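Local atomic coordinates of telomerase reverse transcriptase (Candida tropicalis MYA-3404, PDB entry 6ZD1), a protein that probably extends chromosome ends as the catalytic subunit of telomerase, adding simple telomeric repeats by copying a template within the enzyme's RNA component. Residues 337-341 with 531-537; 474-478 with 497-501. One frame throughout, in Å; residues are numbered along the deposited sequence.

Contact 1: 337-341 with 531-537; sequences KFDMK and AFVNHEK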
loop_
_atom_site.group_PDB
_atom_site.type_symbol
_atom_site.label_atom_id
_atom_site.label_comp_id
_atom_site.label_asym_id
_atom_site.label_seq_id
_atom_site.Cartn_x
_atom_site.Cartn_y
_atom_site.Cartn_z
ATOM N N LYS A 337 0.678 -22.189 15.961
ATOM C CA LYS A 337 0.935 -21.222 14.901
ATOM C C LYS A 337 2.417 -21.236 14.556
ATOM O O LYS A 337 3.269 -21.408 15.437
ATOM C CB LYS A 337 0.489 -19.803 15.292
ATOM C CG LYS A 337 1.456 -19.054 16.189
ATOM C CD LYS A 337 1.065 -17.597 16.326
ATOM C CE LYS A 337 2.085 -16.835 17.152
ATOM N NZ LYS A 337 1.708 -15.405 17.302
ATOM N N PHE A 338 2.718 -21.063 13.271
ATOM C CA PHE A 338 4.092 -21.090 12.794
ATOM C C PHE A 338 4.167 -20.318 11.483
ATOM O O PHE A 338 3.209 -20.318 10.707
ATOM C CB PHE A 338 4.603 -22.531 12.626
ATOM C CG PHE A 338 3.764 -23.390 11.708
ATOM C CD1 PHE A 338 2.642 -24.060 12.181
ATOM C CD2 PHE A 338 4.115 -23.548 10.376
ATOM C CE1 PHE A 338 1.876 -24.856 11.337
ATOM C CE2 PHE A 338 3.356 -24.342 9.529
ATOM C CZ PHE A 338 2.235 -24.999 10.013
ATOM N N ASP A 339 5.280 -19.616 11.277
ATOM C CA ASP A 339 5.474 -18.777 10.104
ATOM C C ASP A 339 6.745 -19.174 9.361
ATOM O O ASP A 339 7.578 -19.935 9.860
ATOM C CB ASP A 339 5.526 -17.291 10.489
ATOM C CG ASP A 339 6.685 -16.960 11.415
ATOM O OD1 ASP A 339 6.960 -17.744 12.350
ATOM O OD2 ASP A 339 7.323 -15.906 11.207
HETATM N N MSE A 340 6.888 -18.630 8.154
HETATM C CA MSE A 340 8.036 -18.929 7.303
HETATM C C MSE A 340 9.082 -17.816 7.323
HETATM O O MSE A 340 8.746 -16.628 7.355
HETATM C CB MSE A 340 7.579 -19.195 5.867
HETATM C CG MSE A 340 6.622 -20.376 5.732
HETATM SE SE MSE A 340 7.323 -22.010 6.539
HETATM C CE MSE A 340 5.883 -23.242 6.080
ATOM N N LYS A 341 10.350 -18.222 7.317
ATOM C CA LYS A 341 11.477 -17.294 7.290
ATOM C C LYS A 341 11.742 -16.866 5.853
ATOM O O LYS A 341 12.145 -17.688 5.022
ATOM C CB LYS A 341 12.723 -17.947 7.882
ATOM C CG LYS A 341 12.775 -17.999 9.395
ATOM C CD LYS A 341 14.047 -18.686 9.879
ATOM C CE LYS A 341 14.112 -20.130 9.401
ATOM N NZ LYS A 341 15.278 -20.864 9.965
ATOM N N ALA A 531 10.332 -23.363 1.807
ATOM C CA ALA A 531 9.713 -22.969 3.064
ATOM C C ALA A 531 10.588 -23.421 4.229
ATOM O O ALA A 531 10.869 -24.615 4.372
ATOM C CB ALA A 531 8.313 -23.567 3.182
ATOM N N PHE A 532 11.001 -22.469 5.065
ATOM C CA PHE A 532 11.796 -22.745 6.255
ATOM C C PHE A 532 11.044 -22.212 7.466
ATOM O O PHE A 532 10.827 -21.000 7.578
ATOM C CB PHE A 532 13.180 -22.101 6.162
ATOM C CG PHE A 532 14.059 -22.691 5.094
ATOM C CD1 PHE A 532 14.053 -22.175 3.807
ATOM C CD2 PHE A 532 14.903 -23.751 5.381
ATOM C CE1 PHE A 532 14.868 -22.711 2.826
ATOM C CE2 PHE A 532 15.721 -24.291 4.402
ATOM C CZ PHE A 532 15.700 -23.774 3.127
ATOM N N VAL A 533 10.657 -23.115 8.367
ATOM C CA VAL A 533 9.850 -22.743 9.525
ATOM C C VAL A 533 10.664 -21.872 10.470
ATOM O O VAL A 533 11.786 -22.221 10.859
ATOM C CB VAL A 533 9.328 -23.993 10.248
ATOM C CG1 VAL A 533 8.458 -23.594 11.442
ATOM C CG2 VAL A 533 8.554 -24.873 9.286
ATOM N N ASN A 534 10.088 -20.739 10.863
ATOM C CA ASN A 534 10.696 -19.848 11.847
ATOM C C ASN A 534 10.410 -20.425 13.231
ATOM O O ASN A 534 9.432 -20.070 13.889
ATOM C CB ASN A 534 10.145 -18.437 11.692
ATOM C CG ASN A 534 10.952 -17.411 12.451
ATOM O OD1 ASN A 534 11.972 -17.733 13.062
ATOM N ND2 ASN A 534 10.505 -16.163 12.409
ATOM N N HIS A 535 11.290 -21.327 13.678
ATOM C CA HIS A 535 11.002 -22.130 14.866
ATOM C C HIS A 535 10.897 -21.273 16.121
ATOM O O HIS A 535 10.049 -21.530 16.983
ATOM C CB HIS A 535 12.071 -23.206 15.049
ATOM C CG HIS A 535 12.040 -24.271 14.000
ATOM N ND1 HIS A 535 13.075 -24.470 13.111
ATOM C CD2 HIS A 535 11.100 -25.199 13.698
ATOM C CE1 HIS A 535 12.775 -25.475 12.307
ATOM N NE2 HIS A 535 11.582 -25.934 12.641
ATOM N N GLU A 536 11.747 -20.254 16.249
ATOM C CA GLU A 536 11.711 -19.430 17.451
ATOM C C GLU A 536 10.418 -18.633 17.570
ATOM O O GLU A 536 10.085 -18.179 18.670
ATOM C CB GLU A 536 12.909 -18.480 17.479
ATOM C CG GLU A 536 12.936 -17.483 16.334
ATOM C CD GLU A 536 14.101 -16.519 16.431
ATOM O OE1 GLU A 536 14.738 -16.462 17.505
ATOM O OE2 GLU A 536 14.381 -15.821 15.432
ATOM N N LYS A 537 9.684 -18.453 16.475
ATOM C CA LYS A 537 8.389 -17.787 16.522
ATOM C C LYS A 537 7.219 -18.759 16.634
ATOM O O LYS A 537 6.073 -18.313 16.749
ATOM C CB LYS A 537 8.212 -16.898 15.288
ATOM C CG LYS A 537 9.021 -15.612 15.340
ATOM C CD LYS A 537 8.730 -14.831 16.615
ATOM C CE LYS A 537 9.344 -13.440 16.571
ATOM N NZ LYS A 537 10.818 -13.481 16.367
HETATM O O HOH W 1 10.796 -19.827 4.249
#

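Contact 2: 474-478 with 497-501; sequences DILYS and LLRLV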
loop_
_atom_site.group_PDB
_atom_site.type_symbol
_atom_site.label_atom_id
_atom_site.label_comp_id
_atom_site.label_asym_id
_atom_site.label_seq_id
_atom_site.Cartn_x
_atom_site.Cartn_y
_atom_site.Cartn_z
ATOM N N ASP A 474 1.648 -17.521 -3.641
ATOM C CA ASP A 474 0.345 -18.110 -3.345
ATOM C C ASP A 474 0.172 -19.447 -4.056
ATOM O O ASP A 474 -0.324 -20.412 -3.464
ATOM C CB ASP A 474 -0.762 -17.136 -3.748
ATOM C CG ASP A 474 -2.099 -17.466 -3.111
ATOM O OD1 ASP A 474 -2.168 -18.422 -2.307
ATOM O OD2 ASP A 474 -3.085 -16.762 -3.416
ATOM N N ILE A 475 0.579 -19.521 -5.325
ATOM C CA ILE A 475 0.492 -20.774 -6.072
ATOM C C ILE A 475 1.331 -21.854 -5.398
ATOM O O ILE A 475 0.875 -22.985 -5.197
ATOM C CB ILE A 475 0.925 -20.562 -7.534
ATOM C CG1 ILE A 475 -0.103 -19.725 -8.294
ATOM C CG2 ILE A 475 1.137 -21.897 -8.234
ATOM C CD1 ILE A 475 0.329 -19.401 -9.709
ATOM N N LEU A 476 2.577 -21.521 -5.049
ATOM C CA LEU A 476 3.486 -22.528 -4.510
ATOM C C LEU A 476 3.022 -23.023 -3.144
ATOM O O LEU A 476 2.969 -24.234 -2.898
ATOM C CB LEU A 476 4.908 -21.961 -4.429
ATOM C CG LEU A 476 5.983 -22.913 -3.891
ATOM C CD1 LEU A 476 5.967 -24.234 -4.640
ATOM C CD2 LEU A 476 7.367 -22.294 -3.961
ATOM N N TYR A 477 2.669 -22.102 -2.242
ATOM C CA TYR A 477 2.273 -22.518 -0.898
ATOM C C TYR A 477 0.910 -23.208 -0.894
ATOM O O TYR A 477 0.677 -24.102 -0.072
ATOM C CB TYR A 477 2.280 -21.322 0.059
ATOM C CG TYR A 477 3.651 -20.969 0.615
ATOM C CD1 TYR A 477 4.808 -21.565 0.122
ATOM C CD2 TYR A 477 3.783 -20.048 1.647
ATOM C CE1 TYR A 477 6.058 -21.242 0.637
ATOM C CE2 TYR A 477 5.026 -19.719 2.165
ATOM C CZ TYR A 477 6.158 -20.317 1.658
ATOM O OH TYR A 477 7.391 -19.990 2.177
ATOM N N SER A 478 0.003 -22.826 -1.796
ATOM C CA SER A 478 -1.241 -23.581 -1.927
ATOM C C SER A 478 -0.962 -25.000 -2.401
ATOM O O SER A 478 -1.531 -25.963 -1.874
ATOM C CB SER A 478 -2.199 -22.879 -2.891
ATOM O OG SER A 478 -2.565 -21.595 -2.412
ATOM N N LEU A 497 -6.821 -26.348 9.484
ATOM C CA LEU A 497 -5.586 -25.679 9.094
ATOM C C LEU A 497 -5.909 -24.488 8.205
ATOM O O LEU A 497 -6.720 -24.595 7.279
ATOM C CB LEU A 497 -4.641 -26.637 8.357
ATOM C CG LEU A 497 -3.293 -26.075 7.892
ATOM C CD1 LEU A 497 -2.408 -25.737 9.085
ATOM C CD2 LEU A 497 -2.588 -27.042 6.949
ATOM N N LEU A 498 -5.259 -23.358 8.479
ATOM C CA LEU A 498 -5.474 -22.112 7.757
ATOM C C LEU A 498 -4.127 -21.502 7.397
ATOM O O LEU A 498 -3.157 -21.622 8.157
ATOM C CB LEU A 498 -6.288 -21.114 8.579
ATOM C CG LEU A 498 -7.712 -21.509 8.961
ATOM C CD1 LEU A 498 -8.326 -20.402 9.791
ATOM C CD2 LEU A 498 -8.536 -21.772 7.715
ATOM N N ARG A 499 -4.068 -20.869 6.222
ATOM C CA ARG A 499 -2.851 -20.243 5.729
ATOM C C ARG A 499 -3.147 -18.804 5.335
ATOM O O ARG A 499 -4.110 -18.536 4.613
ATOM C CB ARG A 499 -2.252 -21.023 4.551
ATOM C CG ARG A 499 -0.895 -20.498 4.107
ATOM C CD ARG A 499 -0.322 -21.295 2.945
ATOM N NE ARG A 499 -1.096 -21.109 1.723
ATOM C CZ ARG A 499 -0.989 -20.048 0.931
ATOM N NH1 ARG A 499 -0.145 -19.071 1.238
ATOM N NH2 ARG A 499 -1.733 -19.962 -0.163
ATOM N N LEU A 500 -2.278 -17.901 5.800
ATOM C CA LEU A 500 -2.360 -16.447 5.503
ATOM C C LEU A 500 -0.965 -15.972 5.079
ATOM O O LEU A 500 -0.134 -15.719 5.975
ATOM C CB LEU A 500 -2.840 -15.706 6.755
ATOM C CG LEU A 500 -3.313 -14.271 6.527
ATOM C CD1 LEU A 500 -3.812 -14.085 5.103
ATOM C CD2 LEU A 500 -4.397 -13.893 7.525
ATOM N N VAL A 501 -0.729 -15.889 3.765
ATOM C CA VAL A 501 0.582 -15.456 3.187
ATOM C C VAL A 501 1.694 -16.380 3.700
ATOM O O VAL A 501 1.952 -17.410 3.046
ATOM C CB VAL A 501 0.885 -13.972 3.477
ATOM C CG1 VAL A 501 2.127 -13.497 2.738
ATOM C CG2 VAL A 501 -0.304 -13.080 3.157
#

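Contact 1: 337-341 with 531-537
Two nearly straight backbone bonds, N534 N to D339 O at 2.8 Å (175° at the hydrogen) and K341 N to F532 O at 2.8 Å, join the C-terminal part of strand 334-339 and the residues that follow to the loop carrying 531-537. They flank M340 and V533, a non-hydrogen-bonded antiparallel pair and a lone beta bridge. With CG lodged between backbone N and carbonyl carbon (chi1 62°), the D339 side chain meets that of N534, carboxylate and amide planes 41° apart: OD1 is 3.3 Å from K537 CB and also meets N534 CB, while N534 ND2 gives OD2 a weak bond of 3.4 Å. The K341 chain crosses N534 at about a right angle, its CG 3.5 Å from N534 CB. Selenomethionine M340 sets its CE 3.8 Å from A531 CB. A water accepts from F532 N and donates to K341 O. Behind this shell, an inverse gamma turn at N534 and the K537 N to N534 O bond curl the loop, and the F338 ring lies almost parallel to that of F504. M340 also shares a backbone bond with D502. Sequence and sheet position are consistent with a meeting of motif A (337-341) and motif D (531-537) in the palm of a reverse transcriptase.

Contact 2: 474-478 with 497-501
A helix-to-strand salt bridge, largely buried, links helix 469-484 to strand 495-500 of the four-stranded antiparallel sheet. The axes of the short segments 474-478 and 497-500 run nearly antiparallel (163°) and stay 10.6 Å apart at their closest, a gap that R499 spans. Its chain extends from the strand and bends at chi3 (68°), bringing NH2 to D474 OD1 at 2.7 Å; the carboxylate oxygen lies in the guanidinium plane and is met nearly along its C-O axis. The same NH2 bonds weakly to S478 OG. D474 and S478 lie one helical turn apart, so D474 OD1 and S478 OG both face NH2; OG is held by its own 2.7 Å bond to D474 O. Y477 crosses R499 at about a right angle: its CB is 3.5 Å from R499 NH1, and its ring edge turns CD2 to within 3.5 Å of V501 O. R499 NH1 bonds weakly to V501 O. V501 begins the tight turn into strand 503-508, a hairpin consistent with motif C of the palm. R296, a second salt-bridge partner of D474 OD1, and S305, bonded to R499 NE, join the polar cluster; the R499 backbone bonds to V306. Around it, I475 packs on helices 263-298 and 349-359, while L498 and L500 rest on helix 309-326.

How the contacts relate
From the N terminus, the chain first lays down 337-341, in the C-terminal part of strand 334-339 and the residues that follow, and contact 1 is completed only 190 residues later, when 531-537 returns just before strand 539-541. Inside that long loop, contact 2 closes a far shorter one, from helix 469-484 to strand 495-500, and is therefore nested within it. Both reach the same sheet: contact 2 fixes the helix to an outer strand, and contact 1 ties an inner strand to the loop leading into the other outer strand. Their centres are 14 Å apart, and they meet at Y477, whose OH packs 3.7 Å from M340 CG and also touches A531 CB.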